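Local coordinates for pyridoxamine 5'-phosphate oxidase-related, FMN-binding protein (PDB 6VNA) that probably acts as a noncanonical heme oxygenase that degrades c-type heme, built on the fold of the FMN-binding pyridoxamine 5'-phosphate oxidase family, at residues Ala67-Ala79 and Thr89-Pro101. Residues are numbered along the deposited sequence; the frame is centred on the assembly and turned at random.
Sequences ALAVDPRAGLLIA and THARLSILGRAVP
Strand 73-79 pairs antiparallel with strand 92-101, Ala74 facing Gly97, Leu76 facing Ile95 and Ile78 facing Leu93 as hydrogen-bonded pairs, with Leu76 N 2.9 Å from Ile95 O. Leu76, Ile78, Leu93 and Ile95 lie on one face of the sheet. There the CD1 atoms of Ile78 and Ile95 meet at 4.1 Å, the two chains crossing obliquely, and Leu21 of helix 11-23 packs on both. The two strands are neighbours in the antiparallel, curled sheet of the FMN-binding split-barrel fold. Strand 26-32 pairs with the far edge of strand 73-79. At the helix end, Leu68 straddles the Ala99 methyl with both branches, CD2 at 3.5 Å from Ala99 CB, and Trp131 touches both residues. Beside it, Arg73 grips the Asp71 carboxylate side-on, NE to OD1 and NH2 to OD2, the latter a 2.7 Å salt bridge. Asp71 OD1 also accepts from Arg73 N, an Asx turn that leads into the strand. Arg73 NH1 is bonded to Thr36 O of the second subunit. On the face opposite Leu76 and Ile78, the torsions of Leu77 (chi1 -173°, chi2 51°) together bring CD1 to 3.5 Å from Leu93 O, with Ser94 OG next at 3.8 Å. That hydroxyl is hydrogen-bonded to Val41 O of the second subunit, and Ala79 packs against Arg43 of the same subunit.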
ATOM      1  N   ALA A  67     -12.121   0.154   8.556  1.00 46.78           N
ATOM      2  CA  ALA A  67     -11.538  -1.200   8.491  1.00 46.37           C
ATOM      3  C   ALA A  67     -10.678  -1.407   9.740  1.00 51.73           C
ATOM      4  O   ALA A  67     -10.769  -2.483  10.350  1.00 48.59           O
ATOM      5  CB  ALA A  67     -10.745  -1.396   7.228  1.00 47.43           C
ATOM      6  N   LEU A  68      -9.887  -0.394  10.114  1.00 54.55           N
ATOM      7  CA  LEU A  68      -8.929  -0.505  11.247  1.00 51.63           C
ATOM      8  C   LEU A  68      -9.697  -0.643  12.550  1.00 45.44           C
ATOM      9  O   LEU A  68      -9.322  -1.514  13.330  1.00 56.30           O
ATOM     10  CB  LEU A  68      -8.018   0.723  11.320  1.00 53.87           C
ATOM     11  CG  LEU A  68      -6.818   0.719  10.376  1.00 50.14           C
ATOM     12  CD1 LEU A  68      -5.999   1.968  10.641  1.00 57.68           C
ATOM     13  CD2 LEU A  68      -5.966  -0.539  10.526  1.00 44.56           C
ATOM     14  N   ALA A  69     -10.714   0.199  12.744  1.00 46.86           N
ATOM     15  CA  ALA A  69     -11.654   0.202  13.894  1.00 52.38           C
ATOM     16  C   ALA A  69     -12.156  -1.222  14.193  1.00 52.16           C
ATOM     17  O   ALA A  69     -12.190  -1.623  15.371  1.00 55.55           O
ATOM     18  CB  ALA A  69     -12.791   1.153  13.605  1.00 48.57           C
ATOM     19  N   VAL A  70     -12.459  -1.988  13.151  1.00 55.77           N
ATOM     20  CA  VAL A  70     -13.024  -3.366  13.235  1.00 54.07           C
ATOM     21  C   VAL A  70     -11.887  -4.392  13.336  1.00 57.08           C
ATOM     22  O   VAL A  70     -12.075  -5.369  14.071  1.00 64.06           O
ATOM     23  CB  VAL A  70     -13.932  -3.611  12.016  1.00 55.06           C
ATOM     24  CG1 VAL A  70     -14.356  -5.064  11.881  1.00 55.18           C
ATOM     25  CG2 VAL A  70     -15.138  -2.682  12.050  1.00 53.11           C
ATOM     26  N   ASP A  71     -10.768  -4.209  12.615  1.00 55.95           N
ATOM     27  CA  ASP A  71      -9.601  -5.143  12.627  1.00 53.99           C
ATOM     28  C   ASP A  71      -8.303  -4.348  12.492  1.00 55.73           C
ATOM     29  O   ASP A  71      -8.012  -3.806  11.426  1.00 53.79           O
ATOM     30  CB  ASP A  71      -9.690  -6.178  11.503  1.00 54.32           C
ATOM     31  CG  ASP A  71      -8.721  -7.341  11.657  1.00 58.71           C
ATOM     32  OD1 ASP A  71      -7.677  -7.163  12.310  1.00 60.19           O
ATOM     33  OD2 ASP A  71      -9.021  -8.424  11.118  1.00 65.50           O
ATOM     34  N   PRO A  72      -7.457  -4.278  13.539  1.00 51.53           N
ATOM     35  CA  PRO A  72      -6.271  -3.422  13.484  1.00 54.51           C
ATOM     36  C   PRO A  72      -5.086  -3.983  12.668  1.00 53.05           C
ATOM     37  O   PRO A  72      -4.054  -3.379  12.642  1.00 51.48           O
ATOM     38  CB  PRO A  72      -5.915  -3.221  14.976  1.00 56.39           C
ATOM     39  CG  PRO A  72      -6.516  -4.423  15.711  1.00 54.44           C
ATOM     40  CD  PRO A  72      -7.598  -4.994  14.815  1.00 51.80           C
ATOM     41  N   ARG A  73      -5.229  -5.110  11.986  1.00 50.91           N
ATOM     42  CA  ARG A  73      -4.120  -5.620  11.142  1.00 52.37           C
ATOM     43  C   ARG A  73      -3.928  -4.665   9.954  1.00 51.13           C
ATOM     44  O   ARG A  73      -4.927  -4.279   9.337  1.00 49.78           O
ATOM     45  CB  ARG A  73      -4.351  -7.080  10.750  1.00 51.36           C
ATOM     46  CG  ARG A  73      -4.039  -8.041  11.888  1.00 49.48           C
ATOM     47  CD  ARG A  73      -4.367  -9.480  11.551  1.00 52.77           C
ATOM     48  NE  ARG A  73      -5.804  -9.663  11.398  1.00 56.17           N
ATOM     49  CZ  ARG A  73      -6.382 -10.738  10.880  1.00 55.05           C
ATOM     50  NH1 ARG A  73      -5.660 -11.758  10.438  1.00 54.74           N
ATOM     51  NH2 ARG A  73      -7.698 -10.777  10.801  1.00 57.33           N
ATOM     52  N   ALA A  74      -2.676  -4.267   9.693  1.00 51.14           N
ATOM     53  CA  ALA A  74      -2.314  -3.159   8.775  1.00 48.47           C
ATOM     54  C   ALA A  74      -0.997  -3.477   8.081  1.00 45.35           C
ATOM     55  O   ALA A  74      -0.050  -3.885   8.777  1.00 44.80           O
ATOM     56  CB  ALA A  74      -2.219  -1.852   9.531  1.00 48.73           C
ATOM     57  N   GLY A  75      -0.980  -3.332   6.754  1.00 48.81           N
ATOM     58  CA  GLY A  75       0.234  -3.305   5.912  1.00 46.75           C
ATOM     59  C   GLY A  75       0.616  -1.893   5.494  1.00 41.88           C
ATOM     60  O   GLY A  75      -0.290  -1.045   5.289  1.00 43.42           O
ATOM     61  N   LEU A  76       1.912  -1.615   5.402  1.00 44.95           N
ATOM     62  CA  LEU A  76       2.433  -0.356   4.788  1.00 44.03           C
ATOM     63  C   LEU A  76       3.464  -0.728   3.729  1.00 41.52           C
ATOM     64  O   LEU A  76       4.317  -1.614   4.029  1.00 45.29           O
ATOM     65  CB  LEU A  76       3.108   0.534   5.834  1.00 41.99           C
ATOM     66  CG  LEU A  76       2.228   1.089   6.936  1.00 42.01           C
ATOM     67  CD1 LEU A  76       3.083   1.676   8.053  1.00 44.34           C
ATOM     68  CD2 LEU A  76       1.281   2.134   6.391  1.00 43.77           C
ATOM     69  N   LEU A  77       3.358  -0.098   2.551  1.00 42.39           N
ATOM     70  CA  LEU A  77       4.452   0.074   1.564  1.00 39.99           C
ATOM     71  C   LEU A  77       4.992   1.504   1.655  1.00 38.55           C
ATOM     72  O   LEU A  77       4.212   2.474   1.519  1.00 39.69           O
ATOM     73  CB  LEU A  77       3.939  -0.171   0.145  1.00 41.04           C
ATOM     74  CG  LEU A  77       5.030  -0.186  -0.928  1.00 41.56           C
ATOM     75  CD1 LEU A  77       6.163  -1.137  -0.534  1.00 40.68           C
ATOM     76  CD2 LEU A  77       4.449  -0.598  -2.277  1.00 44.64           C
ATOM     77  N   ILE A  78       6.293   1.630   1.841  1.00 42.07           N
ATOM     78  CA  ILE A  78       6.994   2.945   1.920  1.00 42.91           C
ATOM     79  C   ILE A  78       8.066   2.952   0.828  1.00 37.19           C
ATOM     80  O   ILE A  78       8.949   2.101   0.837  1.00 38.94           O
ATOM     81  CB  ILE A  78       7.529   3.136   3.348  1.00 47.22           C
ATOM     82  CG1 ILE A  78       6.371   3.095   4.344  1.00 52.01           C
ATOM     83  CG2 ILE A  78       8.355   4.404   3.473  1.00 50.56           C
ATOM     84  CD1 ILE A  78       6.801   2.887   5.765  1.00 57.77           C
ATOM     85  N   ALA A  79       7.923   3.823  -0.150  1.00 46.52           N
ATOM     86  CA  ALA A  79       8.873   3.972  -1.268  1.00 49.87           C
ATOM     87  C   ALA A  79       9.556   5.326  -1.107  1.00 47.87           C
ATOM     88  O   ALA A  79       9.069   6.159  -0.327  1.00 53.37           O
ATOM     89  CB  ALA A  79       8.158   3.829  -2.593  1.00 52.67           C
ATOM     90  N   THR A  89      12.799  -0.037  -9.827  1.00 52.83           N
ATOM     91  CA  THR A  89      14.200   0.099  -9.329  1.00 53.64           C
ATOM     92  C   THR A  89      14.246   1.018  -8.098  1.00 49.43           C
ATOM     93  O   THR A  89      15.323   1.200  -7.564  1.00 55.03           O
ATOM     94  CB  THR A  89      15.153   0.632 -10.408  1.00 52.92           C
ATOM     95  OG1 THR A  89      14.855   2.013 -10.604  1.00 53.67           O
ATOM     96  CG2 THR A  89      15.042  -0.116 -11.718  1.00 52.47           C
ATOM     97  N   HIS A  90      13.133   1.610  -7.680  1.00 50.06           N
ATOM     98  CA  HIS A  90      13.072   2.446  -6.453  1.00 50.98           C
ATOM     99  C   HIS A  90      13.170   1.528  -5.239  1.00 52.78           C
ATOM    100  O   HIS A  90      12.638   0.395  -5.313  1.00 55.51           O
ATOM    101  CB  HIS A  90      11.771   3.235  -6.377  1.00 54.57           C
ATOM    102  CG  HIS A  90      11.546   4.192  -7.500  1.00 61.40           C
ATOM    103  ND1 HIS A  90      10.438   5.029  -7.542  1.00 63.55           N
ATOM    104  CD2 HIS A  90      12.282   4.482  -8.591  1.00 64.90           C
ATOM    105  CE1 HIS A  90      10.491   5.768  -8.626  1.00 68.82           C
ATOM    106  NE2 HIS A  90      11.616   5.457  -9.284  1.00 70.31           N
ATOM    107  N   ALA A  91      13.835   1.991  -4.180  1.00 47.16           N
ATOM    108  CA  ALA A  91      13.927   1.274  -2.892  1.00 44.68           C
ATOM    109  C   ALA A  91      12.552   1.359  -2.225  1.00 43.76           C
ATOM    110  O   ALA A  91      11.890   2.442  -2.313  1.00 48.25           O
ATOM    111  CB  ALA A  91      15.016   1.859  -2.023  1.00 43.17           C
ATOM    112  N   ARG A  92      12.131   0.289  -1.559  1.00 40.45           N
ATOM    113  CA  ARG A  92      10.785   0.237  -0.942  1.00 40.16           C
ATOM    114  C   ARG A  92      10.720  -0.813   0.156  1.00 38.35           C
ATOM    115  O   ARG A  92      11.307  -1.918   0.025  1.00 38.71           O
ATOM    116  CB  ARG A  92       9.740  -0.089  -2.002  1.00 43.64           C
ATOM    117  CG  ARG A  92      10.032  -1.394  -2.717  1.00 44.48           C
ATOM    118  CD  ARG A  92       9.718  -1.184  -4.175  1.00 49.73           C
ATOM    119  NE  ARG A  92       9.651  -2.424  -4.925  1.00 46.68           N
ATOM    120  CZ  ARG A  92      10.390  -2.733  -5.972  1.00 50.63           C
ATOM    121  NH1 ARG A  92      11.336  -1.917  -6.424  1.00 52.32           N
ATOM    122  NH2 ARG A  92      10.182  -3.897  -6.552  1.00 57.23           N
ATOM    123  N   LEU A  93      10.005  -0.458   1.206  1.00 41.65           N
ATOM    124  CA  LEU A  93       9.909  -1.252   2.450  1.00 42.30           C
ATOM    125  C   LEU A  93       8.440  -1.636   2.648  1.00 40.38           C
ATOM    126  O   LEU A  93       7.581  -0.703   2.582  1.00 39.55           O
ATOM    127  CB  LEU A  93      10.431  -0.374   3.593  1.00 41.70           C
ATOM    128  CG  LEU A  93      10.272  -1.007   4.967  1.00 42.84           C
ATOM    129  CD1 LEU A  93      11.111  -2.275   5.049  1.00 41.48           C
ATOM    130  CD2 LEU A  93      10.631  -0.004   6.061  1.00 46.76           C
ATOM    131  N   SER A  94       8.165  -2.936   2.799  1.00 41.45           N
ATOM    132  CA  SER A  94       6.837  -3.506   3.161  1.00 43.52           C
ATOM    133  C   SER A  94       6.850  -3.786   4.654  1.00 47.22           C
ATOM    134  O   SER A  94       7.707  -4.568   5.084  1.00 48.13           O
ATOM    135  CB  SER A  94       6.522  -4.793   2.453  1.00 42.28           C
ATOM    136  OG  SER A  94       6.330  -4.585   1.072  1.00 45.75           O
ATOM    137  N   ILE A  95       5.916  -3.213   5.397  1.00 47.18           N
ATOM    138  CA  ILE A  95       5.765  -3.531   6.841  1.00 51.24           C
ATOM    139  C   ILE A  95       4.431  -4.243   7.062  1.00 47.54           C
ATOM    140  O   ILE A  95       3.455  -3.836   6.447  1.00 44.59           O
ATOM    141  CB  ILE A  95       5.891  -2.246   7.660  1.00 50.59           C
ATOM    142  CG1 ILE A  95       7.302  -1.688   7.507  1.00 50.11           C
ATOM    143  CG2 ILE A  95       5.510  -2.483   9.112  1.00 51.34           C
ATOM    144  CD1 ILE A  95       7.496  -0.377   8.203  1.00 54.00           C
ATOM    145  N   LEU A  96       4.456  -5.295   7.880  1.00 53.81           N
ATOM    146  CA  LEU A  96       3.277  -5.947   8.505  1.00 52.72           C
ATOM    147  C   LEU A  96       3.208  -5.430   9.945  1.00 50.43           C
ATOM    148  O   LEU A  96       4.217  -5.522  10.635  1.00 47.89           O
ATOM    149  CB  LEU A  96       3.432  -7.471   8.478  1.00 50.59           C
ATOM    150  CG  LEU A  96       3.525  -8.162   7.114  1.00 53.17           C
ATOM    151  CD1 LEU A  96       3.627  -9.671   7.280  1.00 48.60           C
ATOM    152  CD2 LEU A  96       2.349  -7.836   6.213  1.00 55.88           C
ATOM    153  N   GLY A  97       2.068  -4.872  10.355  1.00 49.15           N
ATOM    154  CA  GLY A  97       1.938  -4.212  11.662  1.00 53.19           C
ATOM    155  C   GLY A  97       0.540  -4.355  12.222  1.00 53.15           C
ATOM    156  O   GLY A  97      -0.312  -4.983  11.533  1.00 47.42           O
ATOM    157  N   ARG A  98       0.328  -3.786  13.415  1.00 52.28           N
ATOM    158  CA  ARG A  98      -1.002  -3.627  14.049  1.00 59.86           C
ATOM    159  C   ARG A  98      -1.211  -2.142  14.373  1.00 53.18           C
ATOM    160  O   ARG A  98      -0.334  -1.532  14.975  1.00 59.52           O
ATOM    161  CB  ARG A  98      -1.148  -4.572  15.251  1.00 71.96           C
ATOM    162  CG  ARG A  98      -0.078  -4.460  16.333  1.00 92.94           C
ATOM    163  CD  ARG A  98       1.083  -5.443  16.186  1.00108.74           C
ATOM    164  NE  ARG A  98       1.441  -6.178  17.405  1.00110.92           N
ATOM    165  CZ  ARG A  98       2.130  -5.695  18.442  1.00110.60           C
ATOM    166  NH1 ARG A  98       2.546  -4.439  18.462  1.00100.79           N
ATOM    167  NH2 ARG A  98       2.391  -6.478  19.474  1.00118.35           N
ATOM    168  N   ALA A  99      -2.343  -1.584  13.958  1.00 47.89           N
ATOM    169  CA  ALA A  99      -2.708  -0.172  14.157  1.00 53.23           C
ATOM    170  C   ALA A  99      -3.187   0.020  15.595  1.00 57.85           C
ATOM    171  O   ALA A  99      -3.856  -0.877  16.115  1.00 66.46           O
ATOM    172  CB  ALA A  99      -3.769   0.230  13.164  1.00 54.46           C
ATOM    173  N   VAL A 100      -2.845   1.156  16.192  1.00 56.94           N
ATOM    174  CA  VAL A 100      -3.205   1.554  17.581  1.00 61.76           C
ATOM    175  C   VAL A 100      -3.496   3.047  17.571  1.00 54.75           C
ATOM    176  O   VAL A 100      -2.629   3.821  17.210  1.00 60.10           O
ATOM    177  CB  VAL A 100      -2.069   1.232  18.573  1.00 67.37           C
ATOM    178  CG1 VAL A 100      -2.430   1.657  19.995  1.00 71.96           C
ATOM    179  CG2 VAL A 100      -1.681  -0.238  18.522  1.00 67.51           C
ATOM    180  N   PRO A 101      -4.695   3.512  17.972  1.00 56.82           N
ATOM    181  CA  PRO A 101      -4.933   4.945  18.128  1.00 57.90           C
ATOM    182  C   PRO A 101      -3.819   5.576  18.976  1.00 62.36           C
ATOM    183  O   PRO A 101      -3.386   4.993  19.949  1.00 70.94           O
ATOM    184  CB  PRO A 101      -6.295   5.016  18.828  1.00 56.03           C
ATOM    185  CG  PRO A 101      -6.976   3.726  18.418  1.00 62.35           C
ATOM    186  CD  PRO A 101      -5.871   2.695  18.308  1.00 58.05           C
TER